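Local coordinates for sensor protein (Geobacter sulfurreducens, PDB 3H7M) that is a sensor kinase that probably catalyses ATP-dependent autophosphorylation on histidine, here represented by its sensor domain, which resembles periplasmic solute-binding proteins, at residues E46-T51 with L205-E210; I13-D18 with V73-S78. All coordinates share one frame; numbering follows the deposited sequence.

Contact 1: residues E46-T51 with L205-E210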
ATOM      1  N   GLU A  46      18.576   4.429   9.997  1.00 42.22           N
ATOM      2  CA  GLU A  46      19.711   4.096  10.800  1.00 36.72           C
ATOM      3  C   GLU A  46      20.978   3.891  10.009  1.00 38.43           C
ATOM      4  O   GLU A  46      22.025   4.343  10.444  1.00 38.18           O
ATOM      5  CB  GLU A  46      19.436   2.870  11.655  1.00 35.03           C
ATOM      6  CG  GLU A  46      20.585   2.555  12.537  1.00 33.64           C
ATOM      7  CD  GLU A  46      20.225   1.624  13.642  1.00 51.68           C
ATOM      8  OE1 GLU A  46      19.620   0.570  13.350  1.00 51.64           O
ATOM      9  OE2 GLU A  46      20.562   1.941  14.801  1.00 57.62           O
ATOM     10  N   VAL A  47      20.928   3.235   8.854  1.00 31.47           N
ATOM     11  CA  VAL A  47      22.193   3.050   8.150  1.00 40.94           C
ATOM     12  C   VAL A  47      22.643   4.313   7.407  1.00 37.74           C
ATOM     13  O   VAL A  47      23.825   4.510   7.197  1.00 35.20           O
ATOM     14  CB  VAL A  47      22.160   1.866   7.149  1.00 39.42           C
ATOM     15  CG1 VAL A  47      21.575   0.621   7.819  1.00 26.98           C
ATOM     16  CG2 VAL A  47      21.390   2.250   5.923  1.00 35.11           C
ATOM     17  N   MET A  48      21.701   5.164   7.030  1.00 41.43           N
ATOM     18  CA  MET A  48      22.020   6.391   6.300  1.00 46.69           C
ATOM     19  C   MET A  48      22.236   7.589   7.223  1.00 47.28           C
ATOM     20  O   MET A  48      22.473   8.708   6.759  1.00 45.67           O
ATOM     21  CB  MET A  48      20.897   6.737   5.312  1.00 35.35           C
ATOM     22  CG  MET A  48      20.598   5.658   4.300  1.00 46.13           C
ATOM     23  SD  MET A  48      22.079   5.052   3.513  1.00 46.18           S
ATOM     24  CE  MET A  48      22.599   6.576   2.641  1.00 49.04           C
ATOM     25  N   GLY A  49      22.147   7.349   8.524  1.00 44.25           N
ATOM     26  CA  GLY A  49      22.327   8.428   9.476  1.00 45.02           C
ATOM     27  C   GLY A  49      21.270   9.515   9.370  1.00 41.78           C
ATOM     28  O   GLY A  49      21.570  10.684   9.565  1.00 51.88           O
ATOM     29  N   MET A  50      20.035   9.140   9.054  1.00 49.82           N
ATOM     30  CA  MET A  50      18.936  10.102   8.940  1.00 48.62           C
ATOM     31  C   MET A  50      18.103  10.180  10.203  1.00 50.27           C
ATOM     32  O   MET A  50      18.127   9.293  11.062  1.00 49.96           O
ATOM     33  CB  MET A  50      17.947   9.712   7.844  1.00 52.24           C
ATOM     34  CG  MET A  50      18.420   9.748   6.426  1.00 59.37           C
ATOM     35  SD  MET A  50      17.023   9.270   5.365  1.00 68.39           S
ATOM     36  CE  MET A  50      17.193   7.542   5.423  1.00 61.23           C
ATOM     37  N   THR A  51      17.340  11.253  10.291  1.00 50.45           N
ATOM     38  CA  THR A  51      16.422  11.438  11.392  1.00 48.52           C
ATOM     39  C   THR A  51      15.086  11.549  10.683  1.00 45.19           C
ATOM     40  O   THR A  51      14.926  12.351   9.754  1.00 44.35           O
ATOM     41  CB  THR A  51      16.724  12.710  12.170  1.00 54.99           C
ATOM     42  OG1 THR A  51      17.660  12.402  13.210  1.00 56.44           O
ATOM     43  CG2 THR A  51      15.449  13.280  12.782  1.00 60.77           C
ATOM     44  N   LEU A 205      15.997  10.849  -3.077  1.00 48.37           N
ATOM     45  CA  LEU A 205      15.788   9.621  -3.799  1.00 50.48           C
ATOM     46  C   LEU A 205      16.954   8.655  -3.621  1.00 50.53           C
ATOM     47  O   LEU A 205      16.762   7.488  -3.289  1.00 56.25           O
ATOM     48  CB  LEU A 205      15.610   9.890  -5.293  1.00 55.84           C
ATOM     49  CG  LEU A 205      15.368   8.592  -6.080  1.00 61.30           C
ATOM     50  CD1 LEU A 205      13.879   8.309  -6.139  1.00 58.84           C
ATOM     51  CD2 LEU A 205      15.928   8.704  -7.478  1.00 56.76           C
ATOM     52  N   ALA A 206      18.163   9.144  -3.848  1.00 46.12           N
ATOM     53  CA  ALA A 206      19.365   8.312  -3.766  1.00 49.07           C
ATOM     54  C   ALA A 206      19.696   7.911  -2.341  1.00 45.43           C
ATOM     55  O   ALA A 206      20.305   6.866  -2.083  1.00 45.19           O
ATOM     56  CB  ALA A 206      20.555   9.056  -4.387  1.00 45.27           C
ATOM     57  N   ARG A 207      19.296   8.765  -1.421  1.00 41.29           N
ATOM     58  CA  ARG A 207      19.538   8.516  -0.021  1.00 48.25           C
ATOM     59  C   ARG A 207      18.777   7.226   0.334  1.00 48.66           C
ATOM     60  O   ARG A 207      19.333   6.292   0.924  1.00 46.42           O
ATOM     61  CB  ARG A 207      19.019   9.714   0.767  1.00 54.13           C
ATOM     62  CG  ARG A 207      19.605   9.887   2.143  1.00 67.84           C
ATOM     63  CD  ARG A 207      20.837  10.784   2.166  1.00 69.52           C
ATOM     64  NE  ARG A 207      21.116  11.183   3.546  1.00 77.40           N
ATOM     65  CZ  ARG A 207      20.417  12.100   4.220  1.00 81.70           C
ATOM     66  NH1 ARG A 207      19.398  12.733   3.642  1.00 75.81           N
ATOM     67  NH2 ARG A 207      20.720  12.369   5.488  1.00 81.40           N
ATOM     68  N   PHE A 208      17.513   7.160  -0.070  1.00 48.92           N
ATOM     69  CA  PHE A 208      16.695   5.982   0.211  1.00 46.36           C
ATOM     70  C   PHE A 208      17.064   4.752  -0.587  1.00 42.54           C
ATOM     71  O   PHE A 208      17.111   3.646  -0.038  1.00 42.96           O
ATOM     72  CB  PHE A 208      15.214   6.319   0.026  1.00 46.91           C
ATOM     73  CG  PHE A 208      14.614   7.003   1.225  1.00 46.82           C
ATOM     74  CD1 PHE A 208      14.165   6.259   2.314  1.00 51.98           C
ATOM     75  CD2 PHE A 208      14.609   8.385   1.323  1.00 47.04           C
ATOM     76  CE1 PHE A 208      13.728   6.891   3.488  1.00 47.45           C
ATOM     77  CE2 PHE A 208      14.177   9.026   2.493  1.00 44.28           C
ATOM     78  CZ  PHE A 208      13.738   8.279   3.573  1.00 40.19           C
ATOM     79  N   SER A 209      17.372   4.934  -1.865  1.00 36.46           N
ATOM     80  CA  SER A 209      17.711   3.798  -2.708  1.00 37.40           C
ATOM     81  C   SER A 209      18.940   3.100  -2.168  1.00 39.39           C
ATOM     82  O   SER A 209      19.021   1.872  -2.139  1.00 38.79           O
ATOM     83  CB  SER A 209      17.974   4.261  -4.141  1.00 35.77           C
ATOM     84  OG  SER A 209      16.963   5.151  -4.569  1.00 42.73           O
ATOM     85  N   GLU A 210      19.897   3.907  -1.741  1.00 33.21           N
ATOM     86  CA  GLU A 210      21.145   3.404  -1.197  1.00 42.45           C
ATOM     87  C   GLU A 210      20.880   2.627   0.103  1.00 37.24           C
ATOM     88  O   GLU A 210      21.429   1.537   0.318  1.00 38.71           O
ATOM     89  CB  GLU A 210      22.081   4.593  -0.947  1.00 50.19           C
ATOM     90  CG  GLU A 210      23.558   4.249  -0.895  1.00 54.82           C
ATOM     91  CD  GLU A 210      24.439   5.476  -0.653  1.00 59.29           C
ATOM     92  OE1 GLU A 210      24.115   6.566  -1.182  1.00 57.03           O
ATOM     93  OE2 GLU A 210      25.460   5.347   0.057  1.00 62.06           O
TER
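Met-50 reaches two side chains of helix 202-218, Arg-207 and Phe-208. Its CG lies over one face of the Arg-207 guanidinium, offset toward the rim, 3.6 Å from NH2. The two chains slide past each other in opposite directions. CG of Arg-207 is anti to the backbone N (chi1 -159°), which sets it 4.2 Å from Met-50 SD. Further along, Met-50 crosses Phe-208 obliquely. Its CE sits over one ring face, 4.3 Å from the ring centroid, in a CH-pi contact. Its SD is more oblique to the ring and lies 3.9 Å from CZ of Phe-208, a Met-aromatic contact. The ring also stacks with Tyr-195.

Met-48 makes the second half of the contact. Its chain bends at chi2 and chi3. CG comes within 3.7 Å of the Arg-207 backbone O, and CE lies just as close to that oxygen. The same CE meets the Glu-210 carboxylate at CD, 3.9 Å away, with the two side chains crossing at about a right angle. Gly-49 closes helix 36-48 with a Schellman motif, and its positive phi turns the chain between the two methionines.

No hydrogen bond crosses this contact; it consists of packing, with a CH-pi and a sulfur-aromatic contact. Arg-207 offers the face of its guanidinium to Met-50, and Glu-210 its carboxylate to the Met-48 methyl. Arg-207 NH2 instead bonds to Arg-9 O. The backbone O atoms of Met-48 and Gly-49 lie oblique to the guanidinium, too far for a hydrogen bond, and may slightly offset its charge.

Contact 2: residues I13-D18 with V73-S78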
ATOM      1  N   ILE A  13      13.758  14.194   8.205  1.00 53.28           N
ATOM      2  CA  ILE A  13      12.992  13.800   7.028  1.00 51.46           C
ATOM      3  C   ILE A  13      11.611  13.375   7.511  1.00 52.96           C
ATOM      4  O   ILE A  13      11.482  12.560   8.439  1.00 51.56           O
ATOM      5  CB  ILE A  13      13.634  12.621   6.282  1.00 48.00           C
ATOM      6  CG1 ILE A  13      14.911  13.082   5.593  1.00 49.62           C
ATOM      7  CG2 ILE A  13      12.681  12.074   5.243  1.00 48.88           C
ATOM      8  CD1 ILE A  13      16.031  13.351   6.557  1.00 66.52           C
ATOM      9  N   VAL A  14      10.586  13.946   6.893  1.00 48.09           N
ATOM     10  CA  VAL A  14       9.217  13.631   7.264  1.00 49.32           C
ATOM     11  C   VAL A  14       8.659  12.569   6.348  1.00 50.28           C
ATOM     12  O   VAL A  14       8.586  12.758   5.132  1.00 50.57           O
ATOM     13  CB  VAL A  14       8.334  14.857   7.206  1.00 42.65           C
ATOM     14  CG1 VAL A  14       6.885  14.465   7.453  1.00 45.82           C
ATOM     15  CG2 VAL A  14       8.794  15.828   8.265  1.00 47.94           C
ATOM     16  N   VAL A  15       8.256  11.458   6.955  1.00 47.98           N
ATOM     17  CA  VAL A  15       7.746  10.318   6.216  1.00 46.93           C
ATOM     18  C   VAL A  15       6.233  10.179   6.177  1.00 48.05           C
ATOM     19  O   VAL A  15       5.567  10.017   7.213  1.00 44.34           O
ATOM     20  CB  VAL A  15       8.332   9.018   6.764  1.00 40.21           C
ATOM     21  CG1 VAL A  15       8.064   7.889   5.778  1.00 34.36           C
ATOM     22  CG2 VAL A  15       9.821   9.195   7.015  1.00 45.53           C
ATOM     23  N   GLY A  16       5.701  10.234   4.962  1.00 40.57           N
ATOM     24  CA  GLY A  16       4.273  10.105   4.789  1.00 46.04           C
ATOM     25  C   GLY A  16       3.887   8.660   4.531  1.00 44.76           C
ATOM     26  O   GLY A  16       4.716   7.845   4.106  1.00 42.37           O
ATOM     27  N   GLY A  17       2.626   8.342   4.793  1.00 45.87           N
ATOM     28  CA  GLY A  17       2.137   6.994   4.569  1.00 45.11           C
ATOM     29  C   GLY A  17       0.684   6.918   4.959  1.00 42.79           C
ATOM     30  O   GLY A  17       0.124   7.886   5.484  1.00 46.26           O
ATOM     31  N   ASP A  18       0.069   5.774   4.702  1.00 49.26           N
ATOM     32  CA  ASP A  18      -1.336   5.565   5.033  1.00 54.07           C
ATOM     33  C   ASP A  18      -1.440   5.123   6.494  1.00 51.91           C
ATOM     34  O   ASP A  18      -0.726   4.226   6.925  1.00 46.34           O
ATOM     35  CB  ASP A  18      -1.922   4.486   4.121  1.00 58.33           C
ATOM     36  CG  ASP A  18      -3.435   4.365   4.235  1.00 64.76           C
ATOM     37  OD1 ASP A  18      -3.985   4.530   5.344  1.00 60.48           O
ATOM     38  OD2 ASP A  18      -4.076   4.076   3.206  1.00 69.99           O
ATOM     39  N   VAL A  73       8.716  12.302   1.875  1.00 51.69           N
ATOM     40  CA  VAL A  73       8.746  11.012   1.191  1.00 47.20           C
ATOM     41  C   VAL A  73       7.607  10.085   1.610  1.00 46.75           C
ATOM     42  O   VAL A  73       7.063  10.191   2.719  1.00 44.89           O
ATOM     43  CB  VAL A  73      10.081  10.300   1.488  1.00 48.45           C
ATOM     44  CG1 VAL A  73      10.303  10.242   2.985  1.00 50.44           C
ATOM     45  CG2 VAL A  73      10.084   8.906   0.903  1.00 53.26           C
ATOM     46  N   LEU A  74       7.249   9.175   0.714  1.00 41.16           N
ATOM     47  CA  LEU A  74       6.205   8.209   0.994  1.00 43.72           C
ATOM     48  C   LEU A  74       6.931   6.885   0.996  1.00 44.42           C
ATOM     49  O   LEU A  74       7.617   6.552   0.020  1.00 37.57           O
ATOM     50  CB  LEU A  74       5.128   8.233  -0.089  1.00 42.89           C
ATOM     51  CG  LEU A  74       4.377   9.563  -0.243  1.00 49.88           C
ATOM     52  CD1 LEU A  74       3.225   9.349  -1.193  1.00 49.23           C
ATOM     53  CD2 LEU A  74       3.854  10.074   1.094  1.00 44.09           C
ATOM     54  N   GLN A  75       6.795   6.149   2.100  1.00 40.12           N
ATOM     55  CA  GLN A  75       7.482   4.864   2.260  1.00 40.76           C
ATOM     56  C   GLN A  75       6.858   3.700   1.535  1.00 39.79           C
ATOM     57  O   GLN A  75       7.511   2.692   1.312  1.00 45.56           O
ATOM     58  CB  GLN A  75       7.611   4.495   3.748  1.00 46.84           C
ATOM     59  CG  GLN A  75       6.436   4.929   4.631  1.00 43.56           C
ATOM     60  CD  GLN A  75       6.457   4.310   6.025  1.00 46.30           C
ATOM     61  OE1 GLN A  75       7.516   4.094   6.622  1.00 42.05           O
ATOM     62  NE2 GLN A  75       5.271   4.039   6.555  1.00 49.34           N
ATOM     63  N   GLY A  76       5.592   3.827   1.164  1.00 40.94           N
ATOM     64  CA  GLY A  76       4.941   2.715   0.495  1.00 38.86           C
ATOM     65  C   GLY A  76       3.933   3.097  -0.561  1.00 47.22           C
ATOM     66  O   GLY A  76       2.756   3.316  -0.269  1.00 45.40           O
ATOM     67  N   ILE A  77       4.385   3.165  -1.803  1.00 43.54           N
ATOM     68  CA  ILE A  77       3.490   3.525  -2.869  1.00 48.54           C
ATOM     69  C   ILE A  77       3.778   2.706  -4.108  1.00 49.14           C
ATOM     70  O   ILE A  77       4.936   2.428  -4.445  1.00 48.55           O
ATOM     71  CB  ILE A  77       3.592   5.008  -3.182  1.00 55.32           C
ATOM     72  CG1 ILE A  77       2.677   5.348  -4.355  1.00 59.51           C
ATOM     73  CG2 ILE A  77       5.028   5.371  -3.486  1.00 60.13           C
ATOM     74  CD1 ILE A  77       2.583   6.828  -4.642  1.00 65.31           C
ATOM     75  N   SER A  78       2.698   2.290  -4.758  1.00 49.52           N
ATOM     76  CA  SER A  78       2.779   1.482  -5.962  1.00 53.89           C
ATOM     77  C   SER A  78       3.152   2.328  -7.173  1.00 52.39           C
ATOM     78  O   SER A  78       2.693   3.454  -7.322  1.00 48.99           O
ATOM     79  CB  SER A  78       1.441   0.783  -6.210  1.00 56.66           C
ATOM     80  OG  SER A  78       1.262  -0.317  -5.333  1.00 59.97           O
TER
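Strands 13-18 and 73-78 run parallel, with Val-15 beside Val-73 and Gly-16 beside Leu-74. The central link is Gly-16 N to Val-73 O, at 2.6 Å. This bond is nearly in line with the C=O (174°). The flanking bonds, Val-73 N to Val-14 O and Gln-75 N to Gly-16 O, are long and weak.

Val-15 and Val-73 project from the same face, side by side and pointing the same way, with Val-15 CG2 4.2 Å from Val-73 CG1. The first torsion of Val-73 (chi1 53°) puts CG1 between the backbone N and the carbonyl carbon. That methyl also meets Ile-13 CG2 at 3.8 Å. On the other face, CD2 of Leu-74 lies 3.7 Å from CA of Gly-16, in space that a side chain there would need.

Gln-75 crosses Val-15 at about a right angle, with its CG 3.6 Å from Val-15 CG1. Its buried amide has partners at both ends: OE1 pairs with Thr-41 OG1 and NE2 with Glu-25 OE1. An alanine here would probably leave Glu-25 and Thr-41 without these mates and open a gap beside Val-15 CG1.

After the Gln-75 N bond the chain turns a corner at Gln-75 and Gly-76 and leaves strand 13-18. Strand 13-18 is the middle member of a parallel trio, with 52-57 on one side and 73-78 on the other. The order continues to 181-198 and 87-103. This 2-1-3-n-4 arrangement, where n is strand 181-198, antiparallel to both its neighbours, is the lobe topology of type II periplasmic binding proteins.

How the contacts relate
Contact 1 and contact 2 have centres 14 Å apart and touch directly. Thr-51 O and Ile-13 N lie 2.7 Å apart, a probable hydrogen bond. It joins the end of 46-51 to the start of 13-18, where strand 52-57 pairs with strand 13-18. The second joint is Phe-208, whose CZ packs 4.0 Å from Val-73 CG1 and 4.3 Å from Ile-13 CG2. The ring that receives Met-50 in contact 1 thus also meets the strands of contact 2. The sodium ion, bound by Ala-84, Asp-88 and Gln-199, is about 14 Å from the Phe-208 side chain and about 13 Å from that of Leu-74. Neither contact supplies a sodium ligand.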